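Local atomic coordinates of catechol 1,2 dioxygenase (Acinetobacter radioresistens, PDB entry 2XSU), a protein that probably catalyses the intradiol cleavage of catechol by molecular oxygen to cis,cis-muconate at a ferric iron, as a homodimer. Residues 95-100 against 299-304; 137-142 against 189-194; 144-149 against 292-297; 242-247 against 264-269. The protein carries 1 engineered substitution. One frame throughout, in Å; residues are numbered along the deposited sequence.

Contact 1: 95-100 against 299-304; sequences AKAGIT and AAPSSE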
loop_
_atom_site.group_PDB
_atom_site.type_symbol
_atom_site.label_atom_id
_atom_site.label_comp_id
_atom_site.label_asym_id
_atom_site.label_seq_id
_atom_site.Cartn_x
_atom_site.Cartn_y
_atom_site.Cartn_z
ATOM N N ALA A 95 -3.309 -12.347 28.924
ATOM C CA ALA A 95 -2.646 -13.215 29.919
ATOM C C ALA A 95 -1.972 -12.369 30.994
ATOM O O ALA A 95 -2.079 -12.678 32.206
ATOM C CB ALA A 95 -1.637 -14.154 29.274
ATOM N N LYS A 96 -1.271 -11.319 30.576
ATOM C CA LYS A 96 -0.552 -10.456 31.537
ATOM C C LYS A 96 -1.528 -9.663 32.419
ATOM O O LYS A 96 -1.159 -9.186 33.501
ATOM C CB LYS A 96 0.435 -9.542 30.813
ATOM C CG LYS A 96 1.673 -10.303 30.341
ATOM C CD LYS A 96 2.513 -9.525 29.329
ATOM C CE LYS A 96 3.655 -10.379 28.789
ATOM N NZ LYS A 96 4.432 -9.629 27.741
ATOM N N ALA A 97 -2.771 -9.531 31.964
ATOM C CA ALA A 97 -3.835 -8.923 32.780
ATOM C C ALA A 97 -4.550 -9.906 33.715
ATOM O O ALA A 97 -5.413 -9.503 34.515
ATOM C CB ALA A 97 -4.855 -8.200 31.850
ATOM N N GLY A 98 -4.220 -11.186 33.618
ATOM C CA GLY A 98 -4.908 -12.227 34.380
ATOM C C GLY A 98 -6.289 -12.572 33.854
ATOM O O GLY A 98 -7.040 -13.315 34.500
ATOM N N ILE A 99 -6.615 -12.057 32.664
ATOM C CA ILE A 99 -7.873 -12.396 32.011
ATOM C C ILE A 99 -7.722 -13.777 31.445
ATOM O O ILE A 99 -6.901 -14.018 30.539
ATOM C CB ILE A 99 -8.245 -11.424 30.871
ATOM C CG1 ILE A 99 -8.310 -9.992 31.393
ATOM C CG2 ILE A 99 -9.568 -11.859 30.210
ATOM C CD1 ILE A 99 -8.407 -8.967 30.320
ATOM N N THR A 100 -8.486 -14.685 32.020
ATOM C CA THR A 100 -8.545 -16.051 31.571
ATOM C C THR A 100 -10.009 -16.423 31.311
ATOM O O THR A 100 -10.953 -15.713 31.716
ATOM C CB THR A 100 -7.974 -17.036 32.624
ATOM O OG1 THR A 100 -8.838 -17.066 33.769
ATOM C CG2 THR A 100 -6.548 -16.662 33.051
ATOM N N ALA A 299 -9.615 -3.342 35.003
ATOM C CA ALA A 299 -8.257 -3.733 34.611
ATOM C C ALA A 299 -8.117 -4.290 33.172
ATOM O O ALA A 299 -7.000 -4.358 32.629
ATOM C CB ALA A 299 -7.710 -4.754 35.621
ATOM N N ALA A 300 -9.229 -4.708 32.568
ATOM C CA ALA A 300 -9.178 -5.428 31.288
ATOM C C ALA A 300 -8.759 -4.531 30.106
ATOM O O ALA A 300 -9.318 -3.441 29.942
ATOM C CB ALA A 300 -10.532 -6.097 30.995
ATOM N N PRO A 301 -7.771 -4.983 29.293
ATOM C CA PRO A 301 -7.567 -4.310 28.004
ATOM C C PRO A 301 -8.838 -4.386 27.158
ATOM O O PRO A 301 -9.654 -5.309 27.325
ATOM C CB PRO A 301 -6.458 -5.134 27.335
ATOM C CG PRO A 301 -5.790 -5.884 28.447
ATOM C CD PRO A 301 -6.832 -6.104 29.493
ATOM N N SER A 302 -9.021 -3.422 26.259
ATOM C CA SER A 302 -10.182 -3.463 25.359
ATOM C C SER A 302 -10.100 -4.701 24.457
ATOM O O SER A 302 -8.996 -5.095 24.036
ATOM C CB SER A 302 -10.267 -2.186 24.518
ATOM O OG SER A 302 -11.483 -2.156 23.777
ATOM N N SER A 303 -11.251 -5.334 24.196
ATOM C CA SER A 303 -11.306 -6.439 23.224
ATOM C C SER A 303 -12.025 -6.020 21.940
ATOM O O SER A 303 -12.314 -6.867 21.068
ATOM C CB SER A 303 -11.949 -7.685 23.837
ATOM O OG SER A 303 -13.313 -7.440 24.146
ATOM N N GLU A 304 -12.297 -4.718 21.837
ATOM C CA GLU A 304 -12.945 -4.120 20.670
ATOM C C GLU A 304 -11.926 -3.448 19.749
ATOM O O GLU A 304 -10.988 -2.804 20.214
ATOM C CB GLU A 304 -13.972 -3.097 21.120
ATOM C CG GLU A 304 -15.152 -3.719 21.865
ATOM C CD GLU A 304 -16.102 -2.695 22.458
ATOM O OE1 GLU A 304 -15.831 -1.472 22.378
ATOM O OE2 GLU A 304 -17.125 -3.120 23.028
#
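A97 and I99, where the chain leaves helix 82-96, meet A300 and P301 of the tail segment 299-304. A97 points its methyl toward the tail. CB lies 3.7 Å from P301 CD, at one corner of the proline ring. G98 then turns the chain. Its phi is positive (75°), and G98 N bonds to A95 O at 3.0 Å. This is part of the Schellman motif that closes the helix. The turn brings I99 round, so that I99 and A97 reach the same proline atom. CG1 of I99 is anti to the carbonyl carbon (chi1 -57°), and CD1 extends beyond it toward the tail. I99 and P301 approach tip to tip. I99 CD1 is 3.4 Å from P301 CD, tighter than usual carbon contact. The same CD1 also touches A300 CB at 3.6 Å. Nearby, R236 bonds to P301 O and packs on I99, while D94 of the same helix touches both I99 and P301. The contact thus joins the end of the N-terminal helical region to the chain beyond strand 284-293. Between the two segments the chemistry is apolar, resting on methyl groups and one proline ring. The area is small and lies at the surface. The fit between the two segments rests on shape; R236 and K237 add hydrogen bonds to P301 O and S303 OG.

Contact 2: 137-142 against 189-194; sequences LIIEGT and GKYVAL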
loop_
_atom_site.group_PDB
_atom_site.type_symbol
_atom_site.label_atom_id
_atom_site.label_comp_id
_atom_site.label_asym_id
_atom_site.label_seq_id
_atom_site.Cartn_x
_atom_site.Cartn_y
_atom_site.Cartn_z
ATOM N N LEU A 137 -27.807 -26.607 7.166
ATOM C CA LEU A 137 -27.086 -26.621 8.444
ATOM C C LEU A 137 -27.885 -25.853 9.482
ATOM O O LEU A 137 -28.306 -24.728 9.214
ATOM C CB LEU A 137 -25.709 -25.940 8.287
ATOM C CG LEU A 137 -24.934 -25.655 9.574
ATOM C CD1 LEU A 137 -24.540 -26.936 10.315
ATOM C CD2 LEU A 137 -23.676 -24.846 9.219
ATOM N N ILE A 138 -28.084 -26.463 10.649
ATOM C CA ILE A 138 -28.560 -25.744 11.833
ATOM C C ILE A 138 -27.385 -25.555 12.785
ATOM O O ILE A 138 -26.660 -26.533 13.123
ATOM C CB ILE A 138 -29.677 -26.519 12.551
ATOM C CG1 ILE A 138 -30.938 -26.483 11.677
ATOM C CG2 ILE A 138 -29.900 -25.937 13.970
ATOM C CD1 ILE A 138 -32.116 -27.355 12.156
ATOM N N ILE A 139 -27.181 -24.305 13.200
ATOM C CA ILE A 139 -26.199 -23.972 14.220
ATOM C C ILE A 139 -26.947 -23.517 15.434
ATOM O O ILE A 139 -27.860 -22.679 15.327
ATOM C CB ILE A 139 -25.295 -22.772 13.809
ATOM C CG1 ILE A 139 -24.707 -23.010 12.422
ATOM C CG2 ILE A 139 -24.226 -22.528 14.850
ATOM C CD1 ILE A 139 -24.021 -21.760 11.839
ATOM N N GLU A 140 -26.591 -24.039 16.599
ATOM C CA GLU A 140 -27.171 -23.507 17.831
ATOM C C GLU A 140 -26.230 -23.514 19.003
ATOM O O GLU A 140 -25.223 -24.243 19.006
ATOM C CB GLU A 140 -28.514 -24.129 18.182
ATOM C CG GLU A 140 -28.503 -25.543 18.622
ATOM C CD GLU A 140 -29.933 -26.143 18.613
ATOM O OE1 GLU A 140 -30.065 -27.349 18.445
ATOM O OE2 GLU A 140 -30.927 -25.408 18.760
ATOM N N GLY A 141 -26.514 -22.633 19.951
ATOM C CA GLY A 141 -25.661 -22.498 21.113
ATOM C C GLY A 141 -26.300 -21.664 22.192
ATOM O O GLY A 141 -27.313 -21.004 21.961
ATOM N N THR A 142 -25.673 -21.712 23.363
ATOM C CA THR A 142 -26.034 -20.886 24.496
ATOM C C THR A 142 -24.881 -19.931 24.762
ATOM O O THR A 142 -23.706 -20.335 24.695
ATOM C CB THR A 142 -26.285 -21.786 25.724
ATOM O OG1 THR A 142 -27.289 -22.768 25.404
ATOM C CG2 THR A 142 -26.749 -20.951 26.949
ATOM N N GLY A 189 -30.802 -17.768 26.921
ATOM C CA GLY A 189 -29.429 -17.503 26.447
ATOM C C GLY A 189 -29.145 -18.170 25.121
ATOM O O GLY A 189 -27.984 -18.276 24.721
ATOM N N LYS A 190 -30.192 -18.617 24.431
ATOM C CA LYS A 190 -30.031 -19.415 23.210
ATOM C C LYS A 190 -30.121 -18.617 21.925
ATOM O O LYS A 190 -30.878 -17.643 21.821
ATOM C CB LYS A 190 -31.085 -20.529 23.158
ATOM C CG LYS A 190 -30.885 -21.704 24.130
ATOM C CD LYS A 190 -29.818 -22.739 23.633
ATOM C CE LYS A 190 -29.930 -23.145 22.138
ATOM N NZ LYS A 190 -31.177 -23.918 21.804
ATOM N N TYR A 191 -29.304 -19.011 20.932
ATOM C CA TYR A 191 -29.491 -18.623 19.548
ATOM C C TYR A 191 -29.603 -19.872 18.654
ATOM O O TYR A 191 -29.012 -20.914 18.936
ATOM C CB TYR A 191 -28.359 -17.680 19.057
ATOM C CG TYR A 191 -27.059 -18.429 18.771
ATOM C CD1 TYR A 191 -26.752 -18.819 17.462
ATOM C CD2 TYR A 191 -26.185 -18.762 19.798
ATOM C CE1 TYR A 191 -25.561 -19.570 17.179
ATOM C CE2 TYR A 191 -24.984 -19.482 19.540
ATOM C CZ TYR A 191 -24.696 -19.864 18.230
ATOM O OH TYR A 191 -23.547 -20.579 17.968
ATOM N N VAL A 192 -30.349 -19.745 17.565
ATOM C CA VAL A 192 -30.445 -20.786 16.552
ATOM C C VAL A 192 -30.383 -20.119 15.190
ATOM O O VAL A 192 -31.134 -19.175 14.896
ATOM C CB VAL A 192 -31.799 -21.572 16.649
ATOM C CG1 VAL A 192 -31.906 -22.639 15.555
ATOM C CG2 VAL A 192 -31.983 -22.173 18.024
ATOM N N ALA A 193 -29.461 -20.607 14.360
ATOM C CA ALA A 193 -29.393 -20.213 12.985
ATOM C C ALA A 193 -29.696 -21.391 12.060
ATOM O O ALA A 193 -29.056 -22.439 12.128
ATOM C CB ALA A 193 -28.003 -19.629 12.656
ATOM N N LEU A 194 -30.658 -21.190 11.174
ATOM C CA LEU A 194 -30.937 -22.128 10.077
ATOM C C LEU A 194 -30.274 -21.596 8.809
ATOM O O LEU A 194 -30.551 -20.488 8.334
ATOM C CB LEU A 194 -32.468 -22.318 9.897
ATOM C CG LEU A 194 -32.917 -23.140 8.669
ATOM C CD1 LEU A 194 -32.380 -24.576 8.684
ATOM C CD2 LEU A 194 -34.467 -23.120 8.557
#
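I139 and A193 form the first of two hydrogen-bonded pairs between antiparallel strands 136-145 and 190-196. I139 N bonds to A193 O at 2.9 Å, and A193 N returns to I139 O at 2.8 Å. G141 and Y191 form the second pair, with Y191 N to G141 O at 3.0 Å and G141 N to Y191 O at 3.2 Å. I138-L194, E140-V192 and T142-K190 are the non-hydrogen-bonded pairs. CA-H...O contacts supplement the backbone bonds.

One charged pair crosses. K190 bends at chi2, chi3 and chi4, which folds its chain back over the neighbouring strand. Its NZ meets E140 OE2 at 3.4 Å in a weak salt bridge. The other oxygen, E140 OE1, is held by R278 and H286.

The Y191 ring covers glycine. A chi1 of 76° puts CG of Y191 between the backbone N and the carbonyl carbon; the ring then lies over G141. G141 N lies 3.5 Å above the ring plane, toward the rim. Y191 CE2 lies 3.5 Å from G141 CA. Beside it, I139 CG2 touches Y191 CE1. On the face of E140, I138 CG1 touches L194 CD1 at 3.8 Å, and V192 lies alongside I138 and E140.

Strand 284-293 pairs with the other edge of 136-145. Y191 OH hydrogen-bonds to F289 O and to Y228 OH. Strand 180-184 meets Y191 and A193 through I183, while F122 of strand 122-124 packs on V192 and L194.

Contact 3: 144-149 against 292-297; sequences TDTEGN and ELVKEA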
loop_
_atom_site.group_PDB
_atom_site.type_symbol
_atom_site.label_atom_id
_atom_site.label_comp_id
_atom_site.label_asym_id
_atom_site.label_seq_id
_atom_site.Cartn_x
_atom_site.Cartn_y
_atom_site.Cartn_z
ATOM N N THR A 144 -23.099 -17.751 27.622
ATOM C CA THR A 144 -23.016 -17.723 29.090
ATOM C C THR A 144 -21.834 -16.889 29.563
ATOM O O THR A 144 -20.947 -16.516 28.769
ATOM C CB THR A 144 -22.855 -19.146 29.680
ATOM O OG1 THR A 144 -21.627 -19.745 29.237
ATOM C CG2 THR A 144 -24.028 -20.043 29.325
ATOM N N ASP A 145 -21.808 -16.611 30.868
ATOM C CA ASP A 145 -20.593 -16.087 31.489
ATOM C C ASP A 145 -19.650 -17.263 31.808
ATOM O O ASP A 145 -19.979 -18.420 31.526
ATOM C CB ASP A 145 -20.936 -15.236 32.727
ATOM C CG ASP A 145 -21.551 -16.041 33.862
ATOM O OD1 ASP A 145 -21.497 -17.291 33.861
ATOM O OD2 ASP A 145 -22.085 -15.385 34.785
ATOM N N THR A 146 -18.490 -16.985 32.403
ATOM C CA THR A 146 -17.519 -18.063 32.688
ATOM C C THR A 146 -17.966 -19.100 33.731
ATOM O O THR A 146 -17.356 -20.175 33.827
ATOM C CB THR A 146 -16.136 -17.517 33.088
ATOM O OG1 THR A 146 -16.296 -16.589 34.164
ATOM C CG2 THR A 146 -15.464 -16.826 31.889
ATOM N N GLU A 147 -19.011 -18.788 34.501
ATOM C CA GLU A 147 -19.568 -19.752 35.461
ATOM C C GLU A 147 -20.853 -20.452 34.985
ATOM O O GLU A 147 -21.526 -21.147 35.761
ATOM C CB GLU A 147 -19.719 -19.139 36.871
ATOM C CG GLU A 147 -20.141 -17.664 36.918
ATOM C CD GLU A 147 -19.910 -17.001 38.283
ATOM O OE1 GLU A 147 -19.270 -17.618 39.174
ATOM O OE2 GLU A 147 -20.372 -15.847 38.463
ATOM N N GLY A 148 -21.182 -20.292 33.704
ATOM C CA GLY A 148 -22.291 -21.029 33.094
ATOM C C GLY A 148 -23.654 -20.369 33.199
ATOM O O GLY A 148 -24.663 -20.969 32.819
ATOM N N ASN A 149 -23.693 -19.154 33.729
ATOM C CA ASN A 149 -24.950 -18.414 33.828
ATOM C C ASN A 149 -25.328 -17.874 32.457
ATOM O O ASN A 149 -24.490 -17.276 31.770
ATOM C CB ASN A 149 -24.831 -17.241 34.792
ATOM C CG ASN A 149 -24.454 -17.671 36.204
ATOM O OD1 ASN A 149 -23.478 -17.178 36.768
ATOM N ND2 ASN A 149 -25.215 -18.601 36.771
ATOM N N GLU A 292 -18.780 -18.556 25.605
ATOM C CA GLU A 292 -18.566 -18.046 26.960
ATOM C C GLU A 292 -17.885 -16.684 26.891
ATOM O O GLU A 292 -16.792 -16.535 26.309
ATOM C CB GLU A 292 -17.714 -19.052 27.739
ATOM C CG GLU A 292 -17.277 -18.645 29.122
ATOM C CD GLU A 292 -16.426 -19.737 29.780
ATOM O OE1 GLU A 292 -16.987 -20.797 30.141
ATOM O OE2 GLU A 292 -15.192 -19.546 29.897
ATOM N N LEU A 293 -18.534 -15.688 27.481
ATOM C CA LEU A 293 -18.021 -14.322 27.524
ATOM C C LEU A 293 -17.406 -13.995 28.887
ATOM O O LEU A 293 -17.869 -14.493 29.932
ATOM C CB LEU A 293 -19.139 -13.310 27.212
ATOM C CG LEU A 293 -19.813 -13.408 25.848
ATOM C CD1 LEU A 293 -20.943 -12.367 25.755
ATOM C CD2 LEU A 293 -18.786 -13.187 24.746
ATOM N N VAL A 294 -16.371 -13.166 28.856
ATOM C CA VAL A 294 -15.660 -12.729 30.068
ATOM C C VAL A 294 -16.252 -11.387 30.516
ATOM O O VAL A 294 -16.525 -10.515 29.695
ATOM C CB VAL A 294 -14.136 -12.612 29.790
ATOM C CG1 VAL A 294 -13.371 -12.084 31.016
ATOM C CG2 VAL A 294 -13.558 -13.972 29.343
ATOM N N LYS A 295 -16.459 -11.215 31.826
ATOM C CA LYS A 295 -16.981 -9.933 32.317
ATOM C C LYS A 295 -15.976 -8.796 32.111
ATOM O O LYS A 295 -14.747 -8.981 32.248
ATOM C CB LYS A 295 -17.433 -10.013 33.796
ATOM C CG LYS A 295 -16.345 -10.404 34.793
ATOM C CD LYS A 295 -16.593 -9.795 36.198
ATOM C CE LYS A 295 -15.507 -10.199 37.233
ATOM N NZ LYS A 295 -14.093 -10.227 36.717
ATOM N N GLU A 296 -16.492 -7.627 31.752
ATOM C CA GLU A 296 -15.659 -6.440 31.585
ATOM C C GLU A 296 -15.190 -6.003 32.963
ATOM O O GLU A 296 -16.008 -5.766 33.848
ATOM C CB GLU A 296 -16.444 -5.294 30.961
ATOM C CG GLU A 296 -16.585 -5.348 29.451
ATOM C CD GLU A 296 -17.491 -4.239 28.896
ATOM O OE1 GLU A 296 -18.316 -3.688 29.672
ATOM O OE2 GLU A 296 -17.379 -3.928 27.683
ATOM N N ALA A 297 -13.880 -5.926 33.145
ATOM C CA ALA A 297 -13.303 -5.427 34.399
ATOM C C ALA A 297 -12.588 -4.120 34.098
ATOM O O ALA A 297 -12.166 -3.886 32.955
ATOM C CB ALA A 297 -12.321 -6.445 34.988
HETATM O O HOH W 1 -17.890 -14.073 32.653
#
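T146 and E292 set their side chains at about a right angle. E292 runs out with CG anti to the backbone N (chi1 175°) and passes the start of the turn. Its CD comes to 3.5 Å from T146 CA. T146 lays its methyl against the carboxylate, with CG2 3.4 Å from E292 OE2. The polar end of E292 has its main partner elsewhere, since OE2 accepts from G102 N. The threonine therefore packs beside a carboxylate that G102 already holds. T146 CG2 lies more loosely against V294 CG2.

The backbones pair in parallel at T144 and E292. L293 N gives a nearly straight bond to T144 O at 2.9 Å. Beyond it the strands part, and water 1 fills the bridging role. It accepts from T146 N at 3.0 Å and donates to L293 O at 2.8 Å.

D145 turns inward on its own loop. Its OD1 takes N149 N at 2.9 Å, with the donor above the carboxylate plane, and more weakly E147 N. D145 N also bonds to N149 O. These bonds tie the two ends of the loop together. The turn from D145 to G148 is type I, and G148 N bonds to D145 O at 3.1 Å.

The arrangement is the fraying end of a parallel strand pair, 136-145 with 284-293, where one strand enters a tight turn and the other leaves the mixed beta-sheet of the dioxygenase domain.

Contact 4: 242-247 against 264-269; sequences FNIEGD and ATATDV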
loop_
_atom_site.group_PDB
_atom_site.type_symbol
_atom_site.label_atom_id
_atom_site.label_comp_id
_atom_site.label_asym_id
_atom_site.label_seq_id
_atom_site.Cartn_x
_atom_site.Cartn_y
_atom_site.Cartn_z
ATOM N N PHE A 242 -16.021 -20.645 14.166
ATOM C CA PHE A 242 -15.724 -22.073 14.252
ATOM C C PHE A 242 -15.307 -22.591 12.893
ATOM O O PHE A 242 -15.709 -22.035 11.846
ATOM C CB PHE A 242 -16.861 -22.940 14.874
ATOM C CG PHE A 242 -18.132 -23.015 14.071
ATOM C CD1 PHE A 242 -18.229 -23.816 12.929
ATOM C CD2 PHE A 242 -19.282 -22.321 14.480
ATOM C CE1 PHE A 242 -19.412 -23.884 12.164
ATOM C CE2 PHE A 242 -20.481 -22.397 13.738
ATOM C CZ PHE A 242 -20.552 -23.166 12.576
ATOM N N ASN A 243 -14.442 -23.613 12.918
ATOM C CA ASN A 243 -14.097 -24.390 11.737
ATOM C C ASN A 243 -14.775 -25.730 11.872
ATOM O O ASN A 243 -15.323 -26.053 12.944
ATOM C CB ASN A 243 -12.599 -24.629 11.679
ATOM C CG ASN A 243 -11.846 -23.406 11.319
ATOM O OD1 ASN A 243 -11.880 -22.961 10.162
ATOM N ND2 ASN A 243 -11.181 -22.815 12.302
ATOM N N ILE A 244 -14.824 -26.459 10.758
ATOM C CA ILE A 244 -15.565 -27.724 10.728
ATOM C C ILE A 244 -14.595 -28.863 10.534
ATOM O O ILE A 244 -13.786 -28.860 9.582
ATOM C CB ILE A 244 -16.634 -27.689 9.612
ATOM C CG1 ILE A 244 -17.632 -26.554 9.891
ATOM C CG2 ILE A 244 -17.362 -29.053 9.519
ATOM C CD1 ILE A 244 -18.655 -26.329 8.826
ATOM N N GLU A 245 -14.657 -29.833 11.453
ATOM C CA GLU A 245 -13.799 -31.011 11.420
ATOM C C GLU A 245 -14.019 -31.738 10.096
ATOM O O GLU A 245 -15.146 -31.802 9.593
ATOM C CB GLU A 245 -14.150 -31.933 12.602
ATOM C CG GLU A 245 -13.173 -33.057 12.836
ATOM C CD GLU A 245 -11.751 -32.584 13.114
ATOM O OE1 GLU A 245 -11.504 -31.982 14.172
ATOM O OE2 GLU A 245 -10.872 -32.861 12.265
ATOM N N GLY A 246 -12.923 -32.227 9.505
ATOM C CA GLY A 246 -13.043 -32.921 8.207
ATOM C C GLY A 246 -12.527 -32.171 6.991
ATOM O O GLY A 246 -12.420 -32.753 5.903
ATOM N N ASP A 247 -12.271 -30.877 7.164
ATOM C CA ASP A 247 -11.849 -30.060 6.036
ATOM C C ASP A 247 -10.370 -30.323 5.719
ATOM O O ASP A 247 -9.531 -30.387 6.615
ATOM C CB ASP A 247 -12.061 -28.571 6.363
ATOM C CG ASP A 247 -12.051 -27.694 5.127
ATOM O OD1 ASP A 247 -10.987 -27.558 4.495
ATOM O OD2 ASP A 247 -13.112 -27.120 4.791
ATOM N N ALA A 264 -15.482 -27.413 15.380
ATOM C CA ALA A 264 -16.769 -28.042 15.600
ATOM C C ALA A 264 -16.969 -29.236 14.671
ATOM O O ALA A 264 -16.483 -29.262 13.538
ATOM C CB ALA A 264 -17.894 -27.012 15.378
ATOM N N THR A 265 -17.693 -30.233 15.169
ATOM C CA THR A 265 -18.068 -31.402 14.376
ATOM C C THR A 265 -19.507 -31.247 13.885
ATOM O O THR A 265 -20.426 -30.976 14.684
ATOM C CB THR A 265 -17.915 -32.680 15.231
ATOM O OG1 THR A 265 -16.534 -32.829 15.600
ATOM C CG2 THR A 265 -18.340 -33.909 14.451
ATOM N N ALA A 266 -19.698 -31.394 12.585
ATOM C CA ALA A 266 -21.048 -31.322 11.982
ATOM C C ALA A 266 -21.659 -32.704 12.117
ATOM O O ALA A 266 -21.157 -33.670 11.519
ATOM C CB ALA A 266 -20.942 -30.925 10.533
ATOM N N THR A 267 -22.722 -32.815 12.901
ATOM C CA THR A 267 -23.411 -34.080 13.039
ATOM C C THR A 267 -24.496 -34.221 11.967
ATOM O O THR A 267 -25.002 -33.222 11.435
ATOM C CB THR A 267 -23.966 -34.238 14.440
ATOM O OG1 THR A 267 -25.053 -33.335 14.624
ATOM C CG2 THR A 267 -22.889 -33.936 15.479
ATOM N N ASP A 268 -24.832 -35.469 11.610
ATOM C CA ASP A 268 -25.832 -35.720 10.571
ATOM C C ASP A 268 -27.135 -36.102 11.248
ATOM O O ASP A 268 -27.137 -36.954 12.142
ATOM C CB ASP A 268 -25.387 -36.866 9.655
ATOM C CG ASP A 268 -24.474 -36.401 8.527
ATOM O OD1 ASP A 268 -24.990 -35.838 7.529
ATOM O OD2 ASP A 268 -23.249 -36.661 8.609
ATOM N N VAL A 269 -28.221 -35.453 10.855
ATOM C CA VAL A 269 -29.548 -35.770 11.396
ATOM C C VAL A 269 -30.378 -36.348 10.267
ATOM O O VAL A 269 -30.732 -35.655 9.339
ATOM C CB VAL A 269 -30.230 -34.539 12.053
ATOM C CG1 VAL A 269 -31.579 -34.952 12.693
ATOM C CG2 VAL A 269 -29.329 -33.912 13.120
#
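A264 is gripped at both its backbone polar atoms by N243 and E245. A264 N bonds to N243 O at 2.8 Å, and A264 O accepts from E245 N, also at 2.8 Å. Both bonds are nearly straight, although each donor is tilted out of the carbonyl plane, by 25° at N243 O and 21° at A264 O. I244 CA adds a CA-H...O contact to A264 O at 3.3 Å.

The methyl of A264 packs against F242, with CB 4.0 Å from ring atom CD1. I244 CG2 meets A266 CB at 4.2 Å. E245 CB lies beside T265 OG1, while its carboxylate leads away.

Two flanking bonds to one residue, here with I244 as its bridge partner, are the pattern of a parallel beta bridge. It joins strands 238-244 and 263-269 in the mixed sheet of the intradiol dioxygenase domain.

The next shell sets the phenylalanine. I244 CG1 lies in plane at the edge of the F242 ring, and F289 meets the ring with planes at about 55°. I287 touches F242, I244 and A264. From I244 to D247 the chain makes a type II turn, and the D247 carboxylate takes S224 N and Y249 N. The N243 side chain lies about 4 Å from that of H225, an iron ligand.

Contacts 2 and 4 are the more buried pair, and contacts 1 and 3 lie at the surface. Contacts 2 and 3 share strand 136-145: contact 2 is its antiparallel pairing with 190-196, contact 3 the end of its parallel pairing with 284-293. Contact 4 is parallel too and belongs to the same sheet. It touches contact 2 where I139 CD1 meets F242 CZ at 3.8 Å. Contact 1 lies outside the sheet but packs on contact 3 through I99 and V294. The chemistry follows place. Contact 2 combines a backbone ladder with apolar packing and a weak salt bridge, contact 4 has two backbone bonds, contact 3 adds a bridging water, and contact 1 is apolar.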